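Local coordinates for dTDP-4-dehydrorhamnose reductase (Bacillus anthracis, PDB 3SC6), which catalyses the NADPH-dependent reduction of dTDP-4-dehydrorhamnose to dTDP-L-rhamnose, the form of rhamnose that the cell uses as a sugar donor, at residues A[156-160]-A[280-284]; A[20-24]-A[190-195]; A[164-169]-A[223-228]. All coordinates share one frame; numbering follows the deposited sequence.

Interaction 1: A[156-160]-A[280-284]; sequences LYGKY and FFIET. With NAP (NADP nicotinamide-adenine-dinucleotide phosphate), chain G.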
loop_
_atom_site.group_PDB
_atom_site.type_symbol
_atom_site.label_atom_id
_atom_site.label_comp_id
_atom_site.label_asym_id
_atom_site.label_seq_id
_atom_site.Cartn_x
_atom_site.Cartn_y
_atom_site.Cartn_z
ATOM N N LEU A 156 2.152 4.924 -2.323
ATOM C CA LEU A 156 2.040 5.100 -0.891
ATOM C C LEU A 156 3.307 5.727 -0.300
ATOM O O LEU A 156 4.419 5.373 -0.692
ATOM C CB LEU A 156 1.776 3.729 -0.260
ATOM C CG LEU A 156 1.503 3.630 1.235
ATOM C CD1 LEU A 156 0.270 4.440 1.595
ATOM C CD2 LEU A 156 1.310 2.177 1.620
ATOM N N TYR A 157 3.130 6.668 0.628
ATOM C CA TYR A 157 4.254 7.341 1.282
ATOM C C TYR A 157 3.786 7.806 2.655
ATOM O O TYR A 157 2.647 8.256 2.798
ATOM C CB TYR A 157 4.731 8.546 0.475
ATOM C CG TYR A 157 3.734 9.676 0.396
ATOM C CD1 TYR A 157 2.758 9.707 -0.587
ATOM C CD2 TYR A 157 3.788 10.727 1.301
ATOM C CE1 TYR A 157 1.849 10.752 -0.654
ATOM C CE2 TYR A 157 2.893 11.771 1.244
ATOM C CZ TYR A 157 1.924 11.784 0.269
ATOM O OH TYR A 157 1.033 12.832 0.218
ATOM N N GLY A 158 4.657 7.709 3.657
ATOM C CA GLY A 158 4.306 8.124 5.020
ATOM C C GLY A 158 5.400 8.854 5.776
ATOM O O GLY A 158 6.405 9.266 5.202
ATOM N N LYS A 159 5.189 9.012 7.080
ATOM C CA LYS A 159 6.145 9.695 7.942
ATOM C C LYS A 159 7.458 8.956 8.095
ATOM O O LYS A 159 8.529 9.565 8.098
ATOM C CB LYS A 159 5.590 9.849 9.367
ATOM C CG LYS A 159 4.330 10.664 9.528
ATOM C CD LYS A 159 3.968 10.759 11.012
ATOM C CE LYS A 159 2.729 11.604 11.244
ATOM N NZ LYS A 159 1.527 11.054 10.549
ATOM N N TYR A 160 7.371 7.639 8.222
ATOM C CA TYR A 160 8.553 6.819 8.418
ATOM C C TYR A 160 9.081 6.169 7.149
ATOM O O TYR A 160 8.338 5.934 6.200
ATOM C CB TYR A 160 8.220 5.766 9.471
ATOM C CG TYR A 160 7.642 6.405 10.716
ATOM C CD1 TYR A 160 8.457 6.880 11.730
ATOM C CD2 TYR A 160 6.270 6.559 10.854
ATOM C CE1 TYR A 160 7.917 7.479 12.853
ATOM C CE2 TYR A 160 5.725 7.153 11.965
ATOM C CZ TYR A 160 6.547 7.610 12.962
ATOM O OH TYR A 160 5.990 8.199 14.067
ATOM N N PHE A 280 0.667 15.923 5.288
ATOM C CA PHE A 280 1.957 15.266 5.462
ATOM C C PHE A 280 2.933 16.244 6.104
ATOM O O PHE A 280 3.595 15.912 7.086
ATOM C CB PHE A 280 2.532 14.782 4.136
ATOM C CG PHE A 280 3.922 14.247 4.258
ATOM C CD1 PHE A 280 4.148 12.924 4.581
ATOM C CD2 PHE A 280 5.012 15.081 4.062
ATOM C CE1 PHE A 280 5.437 12.437 4.704
ATOM C CE2 PHE A 280 6.302 14.603 4.180
ATOM C CZ PHE A 280 6.516 13.278 4.501
ATOM N N PHE A 281 3.033 17.444 5.535
ATOM C CA PHE A 281 3.931 18.464 6.075
ATOM C C PHE A 281 3.457 18.931 7.443
ATOM O O PHE A 281 4.266 19.166 8.337
ATOM C CB PHE A 281 4.048 19.676 5.140
ATOM C CG PHE A 281 4.683 19.371 3.807
ATOM C CD1 PHE A 281 6.060 19.452 3.650
ATOM C CD2 PHE A 281 3.908 19.036 2.708
ATOM C CE1 PHE A 281 6.651 19.184 2.427
ATOM C CE2 PHE A 281 4.496 18.768 1.482
ATOM C CZ PHE A 281 5.867 18.842 1.343
ATOM N N ILE A 282 2.141 19.061 7.600
ATOM C CA ILE A 282 1.552 19.503 8.866
ATOM C C ILE A 282 1.921 18.590 10.028
ATOM O O ILE A 282 2.269 19.061 11.114
ATOM C CB ILE A 282 0.007 19.586 8.782
ATOM C CG1 ILE A 282 -0.423 20.622 7.740
ATOM C CG2 ILE A 282 -0.574 19.975 10.128
ATOM C CD1 ILE A 282 -1.927 20.758 7.597
ATOM N N GLU A 283 1.862 17.284 9.789
ATOM C CA GLU A 283 2.179 16.297 10.819
ATOM C C GLU A 283 3.676 16.011 11.008
ATOM O O GLU A 283 4.093 15.616 12.096
ATOM C CB GLU A 283 1.415 14.998 10.540
ATOM C CG GLU A 283 -0.101 15.171 10.570
ATOM C CD GLU A 283 -0.858 13.887 10.277
ATOM O OE1 GLU A 283 -0.218 12.870 9.945
ATOM O OE2 GLU A 283 -2.102 13.902 10.369
ATOM N N THR A 284 4.480 16.213 9.967
ATOM C CA THR A 284 5.922 15.964 10.062
ATOM C C THR A 284 6.738 17.256 10.065
ATOM O O THR A 284 7.820 17.315 9.478
ATOM C CB THR A 284 6.412 15.075 8.905
ATOM O OG1 THR A 284 6.153 15.724 7.653
ATOM C CG2 THR A 284 5.707 13.738 8.931
HETATM P PA NAP G . 7.612 -1.789 3.203
HETATM O O1A NAP G . 8.600 -2.575 2.377
HETATM O O2A NAP G . 8.108 -0.639 4.053
HETATM O O5B NAP G . 6.802 -2.799 4.159
HETATM C C5B NAP G . 6.897 -4.214 4.022
HETATM C C4B NAP G . 7.469 -4.797 5.309
HETATM O O4B NAP G . 7.355 -6.229 5.290
HETATM C C3B NAP G . 8.949 -4.459 5.486
HETATM O O3B NAP G . 9.194 -3.792 6.726
HETATM C C2B NAP G . 9.649 -5.798 5.467
HETATM O O2B NAP G . 10.763 -5.836 6.359
HETATM C C1B NAP G . 8.542 -6.761 5.878
HETATM N N9A NAP G . 8.854 -8.170 5.514
HETATM C C8A NAP G . 9.658 -8.608 4.528
HETATM N N7A NAP G . 9.690 -9.960 4.562
HETATM C C5A NAP G . 8.909 -10.360 5.583
HETATM C C6A NAP G . 8.536 -11.680 6.144
HETATM N N6A NAP G . 9.016 -12.824 5.598
HETATM N N1A NAP G . 7.699 -11.710 7.206
HETATM C C2A NAP G . 7.225 -10.568 7.741
HETATM N N3A NAP G . 7.557 -9.358 7.246
HETATM C C4A NAP G . 8.390 -9.230 6.181
HETATM O O3 NAP G . 6.442 -1.253 2.227
HETATM P PN NAP G . 5.023 -0.692 2.772
HETATM O O1N NAP G . 4.562 0.389 1.822
HETATM O O2N NAP G . 5.098 -0.427 4.254
HETATM O O5D NAP G . 4.054 -1.957 2.575
HETATM C C5D NAP G . 2.642 -1.824 2.738
HETATM C C4D NAP G . 1.900 -2.667 1.702
HETATM O O4D NAP G . 1.390 -1.827 0.654
HETATM C C3D NAP G . 2.786 -3.719 1.041
HETATM O O3D NAP G . 2.195 -5.014 1.171
HETATM C C2D NAP G . 2.869 -3.319 -0.417
HETATM O O2D NAP G . 2.838 -4.477 -1.252
HETATM C C1D NAP G . 1.658 -2.416 -0.625
HETATM N N1N NAP G . 1.865 -1.375 -1.643
HETATM C C2N NAP G . 2.845 -0.468 -1.490
HETATM C C3N NAP G . 3.052 0.528 -2.444
HETATM C C7N NAP G . 4.160 1.527 -2.245
HETATM O O7N NAP G . 4.906 1.400 -1.284
HETATM N N7N NAP G . 4.317 2.533 -3.105
HETATM C C4N NAP G . 2.223 0.577 -3.561
HETATM C C5N NAP G . 1.216 -0.365 -3.694
HETATM C C6N NAP G . 1.054 -1.336 -2.712
HETATM P P2B NAP G . 12.272 -5.795 5.791
HETATM O O1X NAP G . 13.096 -5.585 7.038
HETATM O O2X NAP G . 12.473 -7.140 5.135
HETATM O O3X NAP G . 12.280 -4.633 4.829
#

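Interaction 2: A[20-24]-A[190-195]; sequences QLQEE and YVADLN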
loop_
_atom_site.group_PDB
_atom_site.type_symbol
_atom_site.label_atom_id
_atom_site.label_comp_id
_atom_site.label_asym_id
_atom_site.label_seq_id
_atom_site.Cartn_x
_atom_site.Cartn_y
_atom_site.Cartn_z
ATOM N N GLN A 20 3.533 3.325 10.995
ATOM C CA GLN A 20 2.596 4.431 11.220
ATOM C C GLN A 20 1.172 3.986 11.580
ATOM O O GLN A 20 0.454 4.710 12.264
ATOM C CB GLN A 20 2.607 5.365 10.007
ATOM C CG GLN A 20 1.714 6.590 10.129
ATOM C CD GLN A 20 1.859 7.529 8.944
ATOM O OE1 GLN A 20 2.689 7.309 8.062
ATOM N NE2 GLN A 20 1.069 8.595 8.932
ATOM N N LEU A 21 0.766 2.808 11.119
ATOM C CA LEU A 21 -0.567 2.282 11.414
ATOM C C LEU A 21 -0.632 1.965 12.902
ATOM O O LEU A 21 -1.625 2.240 13.573
ATOM C CB LEU A 21 -0.839 1.020 10.595
ATOM C CG LEU A 21 -2.190 0.337 10.813
ATOM C CD1 LEU A 21 -3.344 1.292 10.536
ATOM C CD2 LEU A 21 -2.291 -0.905 9.938
ATOM N N GLN A 22 0.451 1.379 13.398
ATOM C CA GLN A 22 0.597 1.007 14.796
ATOM C C GLN A 22 0.343 2.188 15.742
ATOM O O GLN A 22 -0.130 2.002 16.861
ATOM C CB GLN A 22 2.021 0.491 15.005
ATOM C CG GLN A 22 2.400 0.145 16.430
ATOM C CD GLN A 22 3.844 -0.321 16.531
ATOM O OE1 GLN A 22 4.515 -0.526 15.515
ATOM N NE2 GLN A 22 4.329 -0.495 17.758
ATOM N N GLU A 23 0.661 3.394 15.286
ATOM C CA GLU A 23 0.475 4.600 16.089
ATOM C C GLU A 23 -0.884 5.261 15.914
ATOM O O GLU A 23 -1.324 6.005 16.783
ATOM C CB GLU A 23 1.532 5.640 15.707
ATOM C CG GLU A 23 2.970 5.210 15.921
ATOM C CD GLU A 23 3.960 6.277 15.487
ATOM O OE1 GLU A 23 3.515 7.330 14.980
ATOM O OE2 GLU A 23 5.183 6.061 15.642
ATOM N N GLU A 24 -1.546 4.999 14.792
ATOM C CA GLU A 24 -2.850 5.608 14.523
ATOM C C GLU A 24 -4.089 4.820 14.975
ATOM O O GLU A 24 -5.201 5.350 14.939
ATOM C CB GLU A 24 -2.930 6.018 13.052
ATOM C CG GLU A 24 -1.851 7.048 12.701
ATOM C CD GLU A 24 -1.881 7.490 11.257
ATOM O OE1 GLU A 24 -2.745 7.000 10.496
ATOM O OE2 GLU A 24 -1.037 8.336 10.888
ATOM N N TYR A 190 -1.235 9.109 0.888
ATOM C CA TYR A 190 -0.608 9.290 2.194
ATOM C C TYR A 190 -1.151 8.321 3.241
ATOM O O TYR A 190 -2.339 8.314 3.550
ATOM C CB TYR A 190 -0.691 10.756 2.643
ATOM C CG TYR A 190 -0.231 11.002 4.061
ATOM C CD1 TYR A 190 0.927 10.421 4.549
ATOM C CD2 TYR A 190 -0.883 11.925 4.868
ATOM C CE1 TYR A 190 1.360 10.665 5.839
ATOM C CE2 TYR A 190 -0.444 12.192 6.149
ATOM C CZ TYR A 190 0.677 11.557 6.628
ATOM O OH TYR A 190 1.118 11.814 7.900
ATOM N N VAL A 191 -0.244 7.499 3.764
ATOM C CA VAL A 191 -0.554 6.488 4.778
ATOM C C VAL A 191 -1.615 6.903 5.792
ATOM O O VAL A 191 -2.512 6.129 6.094
ATOM C CB VAL A 191 0.723 6.061 5.538
ATOM C CG1 VAL A 191 0.385 5.098 6.654
ATOM C CG2 VAL A 191 1.737 5.439 4.579
ATOM N N ALA A 192 -1.520 8.115 6.324
ATOM C CA ALA A 192 -2.503 8.576 7.305
ATOM C C ALA A 192 -3.925 8.472 6.767
ATOM O O ALA A 192 -4.822 8.048 7.494
ATOM C CB ALA A 192 -2.207 9.985 7.752
ATOM N N ASP A 193 -4.136 8.867 5.510
ATOM C CA ASP A 193 -5.472 8.793 4.899
ATOM C C ASP A 193 -5.884 7.333 4.678
ATOM O O ASP A 193 -7.062 6.984 4.807
ATOM C CB ASP A 193 -5.546 9.571 3.575
ATOM C CG ASP A 193 -5.343 11.073 3.752
ATOM O OD1 ASP A 193 -5.241 11.542 4.904
ATOM O OD2 ASP A 193 -5.314 11.793 2.728
ATOM N N LEU A 194 -4.916 6.488 4.336
ATOM C CA LEU A 194 -5.188 5.077 4.111
ATOM C C LEU A 194 -5.596 4.429 5.432
ATOM O O LEU A 194 -6.606 3.723 5.506
ATOM C CB LEU A 194 -3.953 4.368 3.546
ATOM C CG LEU A 194 -4.124 2.868 3.293
ATOM C CD1 LEU A 194 -5.288 2.626 2.346
ATOM C CD2 LEU A 194 -2.846 2.258 2.742
ATOM N N ASN A 195 -4.807 4.673 6.476
ATOM C CA ASN A 195 -5.090 4.109 7.794
ATOM C C ASN A 195 -6.468 4.507 8.289
ATOM O O ASN A 195 -7.143 3.714 8.942
ATOM C CB ASN A 195 -4.010 4.501 8.805
ATOM C CG ASN A 195 -2.645 3.922 8.457
ATOM O OD1 ASN A 195 -2.535 3.006 7.633
ATOM N ND2 ASN A 195 -1.601 4.425 9.113
#

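Interaction 3: A[164-169]-A[223-228]; sequences FVKTMI and FAKKIF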
loop_
_atom_site.group_PDB
_atom_site.type_symbol
_atom_site.label_atom_id
_atom_site.label_comp_id
_atom_site.label_asym_id
_atom_site.label_seq_id
_atom_site.Cartn_x
_atom_site.Cartn_y
_atom_site.Cartn_z
ATOM N N PHE A 164 9.392 9.087 -1.881
ATOM C CA PHE A 164 9.598 10.111 -2.898
ATOM C C PHE A 164 9.497 11.536 -2.354
ATOM O O PHE A 164 10.186 12.420 -2.836
ATOM C CB PHE A 164 8.614 9.909 -4.051
ATOM C CG PHE A 164 8.791 10.881 -5.188
ATOM C CD1 PHE A 164 9.655 10.588 -6.233
ATOM C CD2 PHE A 164 8.081 12.071 -5.226
ATOM C CE1 PHE A 164 9.815 11.470 -7.284
ATOM C CE2 PHE A 164 8.236 12.958 -6.278
ATOM C CZ PHE A 164 9.102 12.657 -7.307
ATOM N N VAL A 165 8.657 11.769 -1.355
ATOM C CA VAL A 165 8.533 13.121 -0.813
ATOM C C VAL A 165 9.789 13.535 -0.037
ATOM O O VAL A 165 10.273 14.655 -0.199
ATOM C CB VAL A 165 7.287 13.282 0.061
ATOM C CG1 VAL A 165 7.235 14.681 0.648
ATOM C CG2 VAL A 165 6.040 13.005 -0.756
ATOM N N LYS A 166 10.313 12.640 0.801
ATOM C CA LYS A 166 11.521 12.945 1.578
ATOM C C LYS A 166 12.737 13.116 0.665
ATOM O O LYS A 166 13.619 13.918 0.953
ATOM C CB LYS A 166 11.828 11.850 2.607
ATOM C CG LYS A 166 10.793 11.643 3.709
ATOM C CD LYS A 166 11.247 10.500 4.629
ATOM C CE LYS A 166 10.270 10.220 5.754
ATOM N NZ LYS A 166 10.091 11.390 6.640
ATOM N N THR A 167 12.785 12.351 -0.424
ATOM C CA THR A 167 13.900 12.428 -1.369
ATOM C C THR A 167 13.977 13.796 -2.053
ATOM O O THR A 167 15.061 14.366 -2.170
ATOM C CB THR A 167 13.834 11.304 -2.433
ATOM O OG1 THR A 167 13.923 10.027 -1.788
ATOM C CG2 THR A 167 14.976 11.428 -3.422
ATOM N N MET A 168 12.838 14.324 -2.498
ATOM C CA MET A 168 12.821 15.631 -3.160
ATOM C C MET A 168 13.301 16.744 -2.227
ATOM O O MET A 168 14.080 17.602 -2.634
ATOM C CB MET A 168 11.422 15.976 -3.685
ATOM C CG MET A 168 10.846 15.044 -4.755
ATOM S SD MET A 168 11.768 14.925 -6.314
ATOM C CE MET A 168 12.818 13.502 -6.040
ATOM N N ILE A 169 12.839 16.728 -0.981
ATOM C CA ILE A 169 13.234 17.748 -0.005
ATOM C C ILE A 169 14.713 17.628 0.358
ATOM O O ILE A 169 15.369 18.619 0.672
ATOM C CB ILE A 169 12.395 17.655 1.286
ATOM C CG1 ILE A 169 10.910 17.854 0.973
ATOM C CG2 ILE A 169 12.850 18.702 2.297
ATOM C CD1 ILE A 169 10.024 17.776 2.188
ATOM N N PHE A 223 3.763 16.149 -9.270
ATOM C CA PHE A 223 3.801 15.867 -7.848
ATOM C C PHE A 223 5.056 16.515 -7.284
ATOM O O PHE A 223 5.008 17.186 -6.255
ATOM C CB PHE A 223 3.751 14.348 -7.623
ATOM C CG PHE A 223 3.775 13.929 -6.181
ATOM C CD1 PHE A 223 2.670 14.126 -5.378
ATOM C CD2 PHE A 223 4.839 13.216 -5.671
ATOM C CE1 PHE A 223 2.668 13.718 -4.067
ATOM C CE2 PHE A 223 4.834 12.791 -4.361
ATOM C CZ PHE A 223 3.748 13.043 -3.560
ATOM N N ALA A 224 6.171 16.349 -7.992
ATOM C CA ALA A 224 7.436 16.927 -7.568
ATOM C C ALA A 224 7.286 18.439 -7.409
ATOM O O ALA A 224 7.625 18.986 -6.361
ATOM C CB ALA A 224 8.533 16.601 -8.566
ATOM N N LYS A 225 6.767 19.109 -8.441
ATOM C CA LYS A 225 6.578 20.564 -8.382
ATOM C C LYS A 225 5.791 20.993 -7.165
ATOM O O LYS A 225 6.214 21.877 -6.420
ATOM C CB LYS A 225 5.831 21.111 -9.605
ATOM C CG LYS A 225 6.523 21.017 -10.945
ATOM C CD LYS A 225 5.617 21.651 -12.009
ATOM C CE LYS A 225 6.243 21.661 -13.387
ATOM N NZ LYS A 225 7.496 22.457 -13.444
ATOM N N LYS A 226 4.638 20.368 -6.968
ATOM C CA LYS A 226 3.792 20.715 -5.842
ATOM C C LYS A 226 4.416 20.393 -4.473
ATOM O O LYS A 226 4.014 20.970 -3.462
ATOM C CB LYS A 226 2.375 20.167 -6.035
ATOM C CG LYS A 226 1.411 20.552 -4.927
ATOM C CD LYS A 226 -0.033 20.232 -5.281
ATOM C CE LYS A 226 -0.501 21.057 -6.495
ATOM N NZ LYS A 226 -1.918 20.788 -6.863
ATOM N N ILE A 227 5.393 19.490 -4.433
ATOM C CA ILE A 227 6.044 19.173 -3.166
ATOM C C ILE A 227 6.876 20.396 -2.790
ATOM O O ILE A 227 6.905 20.806 -1.629
ATOM C CB ILE A 227 6.942 17.921 -3.233
ATOM C CG1 ILE A 227 6.090 16.673 -3.467
ATOM C CG2 ILE A 227 7.686 17.733 -1.922
ATOM C CD1 ILE A 227 6.888 15.388 -3.537
ATOM N N PHE A 228 7.531 20.990 -3.789
ATOM C CA PHE A 228 8.355 22.172 -3.558
ATOM C C PHE A 228 7.468 23.386 -3.335
ATOM O O PHE A 228 7.882 24.350 -2.699
ATOM C CB PHE A 228 9.319 22.437 -4.718
ATOM C CG PHE A 228 10.251 21.297 -5.004
ATOM C CD1 PHE A 228 10.969 20.706 -3.984
ATOM C CD2 PHE A 228 10.460 20.862 -6.298
ATOM C CE1 PHE A 228 11.832 19.660 -4.239
ATOM C CE2 PHE A 228 11.335 19.825 -6.562
ATOM C CZ PHE A 228 12.022 19.223 -5.529
#

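Interaction 1: A[156-160]-A[280-284]
Tyr157 and Phe280 form the aromatic part of this contact, an offset edge-to-face pair in which the tyrosine presents its edge. The ring centroids lie 5.6 Å apart with planes at 62°, and the closest atoms are Tyr157 CE2 and Phe280 CD1 at 3.7 Å. Beside the pair, the carbonyl O of Gly158 meets the rim of the phenylalanine, 3.4 Å from Phe280 CE1.

The charged part is a salt bridge, Lys159 NZ to Glu283 OE1 at 2.6 Å, which the lysine makes by bending at its last torsion (chi4 60°). It reaches the carboxylate on its anti side, 27° out of plane. Tyr190 OH hydrogen-bonds to both charged groups, while Arg279 holds Glu283 OE2. A further apolar contact sets Thr284 CG2 on Lys159 CG at 3.4 Å.

Just past the end of helix 273-283, Thr284 OG1 and Thr284 N bind Phe280 O from opposite faces of its carbonyl plane.

Upstream, Leu156 belongs to the NADP pocket, its backbone N 3.3 Å from the carboxamide atom N7N of the cofactor. Buried ring packing and a partly exposed ion pair thus tie the C-terminal helix to the segment leaving the cofactor pocket.

Interaction 2: A[20-24]-A[190-195]
Gln20 and Glu24 face Tyr190, Ala192 and Asn195 where two helices of the Rossmann-type fold pack: helix 16-24, which follows the first strand, and helix 191-202, which follows strand 185-190. The axes of the two short segments approach to 10.0 Å and cross at -53°.

Glu24 takes one amide donor on each carboxylate oxygen. Asn195 ND2 gives to Glu24 OE1 at 3.1 Å with an N-H...O angle of 153°; the acceptor lies near the asparagine amide plane, but the donor stands well above the carboxylate plane, and the two flat groups are nearly perpendicular. Gln20 NE2, one helical turn before Glu24, makes a hydrogen bond to Glu24 OE2 at 2.9 Å, on the syn side but tilted out of the carboxylate plane. The glutamate chain is extended beyond CG, which carries its carboxylate out to both amides.

The amide of Gln20 is used at both ends. Besides Glu24, NE2 makes a weak, bent bond to Tyr190 OH at 3.4 Å, a hydroxyl whose main polar partner is Glu283, while OE1 accepts from the backbone N of Lys159. A long, weak ion pair between Lys159 NZ and Glu24 OE2 adds to this largely buried polar cluster.

Apolar atoms fill in around these bonds. Val191 CB and CG1 lie against Gln20 OE1, CB at 3.4 Å, and Ala192 CB sits 3.7 Å from Gln20 NE2. Leu21 CD1 reaches the asparagine side chain because CG lies opposite the backbone N (chi1 179°), which brings Leu21 CD1 within 3.4 Å of Asn195 CG.

Interaction 3: A[164-169]-A[223-228]
Ile227 of helix 220-231 enters a hole formed by Phe164, Val165, Met168 and Ile169 of helix 164-172, a single knob-into-hole fit between helices; the axes of the two short segments pass at 10.0 Å and cross at -62°. The leading methyl, Ile227 CD1, lies 3.8 Å from Val165 CG2 and 3.9 Å from Phe164 CE2. It gets there on an extended branch, with CG1 anti to the carbonyl carbon (chi1 -67°) and chi2 trans. The shorter branch of the same residue, CG2, turns instead to Val165 CG1 and Ile169 CG1. Val165 CG2 also comes obliquely to the Phe223 ring of the facing helix, nearest CZ.

Aromatic contacts flank this knob. Phe164 and Phe223 meet rim to rim, neither lying over the other's face: the centroids are 5.6 Å apart, the planes 33° apart, and Phe164 CD2 comes 3.4 Å from Phe223 CE2. Their side chains slide past each other in opposite directions. Phe164 CZ reaches on to Ala224 CB, and Trp220 meets the Phe164 ring from outside the two segments.

Toward the later turns, Phe228 packs against Met168. Its CE1 is 3.7 Å from Met168 CB, while Met168 O meets the ring edge in its plane. The methionine sulfur adds a Met-aromatic contact, 5.5 Å from the ring centroid in an oblique position, and it also lies near Ala224 CB.

Helix 273-283 adds Phe280 on Val165 and Leu277 on Ile227, and strand 177-181 adds Val180 beside Phe164, Met168 and Ala224. With no polar side-chain pairing between the two segments, their fit rests on the shapes of aliphatic and aromatic groups and on dispersion forces between them.

Interaction 2 is a buried contact 11 Å from the chain's centre, whereas interaction 1 is partly buried and interaction 3, though buried, lies farther out at 19 Å. Interactions 1 and 2 touch where Tyr190 OH and Glu283 OE1 lie 2.7 Å apart and where Tyr160 OH hydrogen-bonds to Glu23, and so share one polar network. Interactions 1 and 3 meet through Phe281 on Ile169 and the hydrogen bond from Lys166 NZ to Lys159 O; helix 273-283 forms one side of interaction 1 and packs on interaction 3. Interactions 2 and 3 do not touch. The chemistry shifts accordingly: amide and carboxylate pairing in 20-24/190-195, mixed charge and ring contacts in 156-160/280-284, apolar side-chain packing in 164-169/223-228.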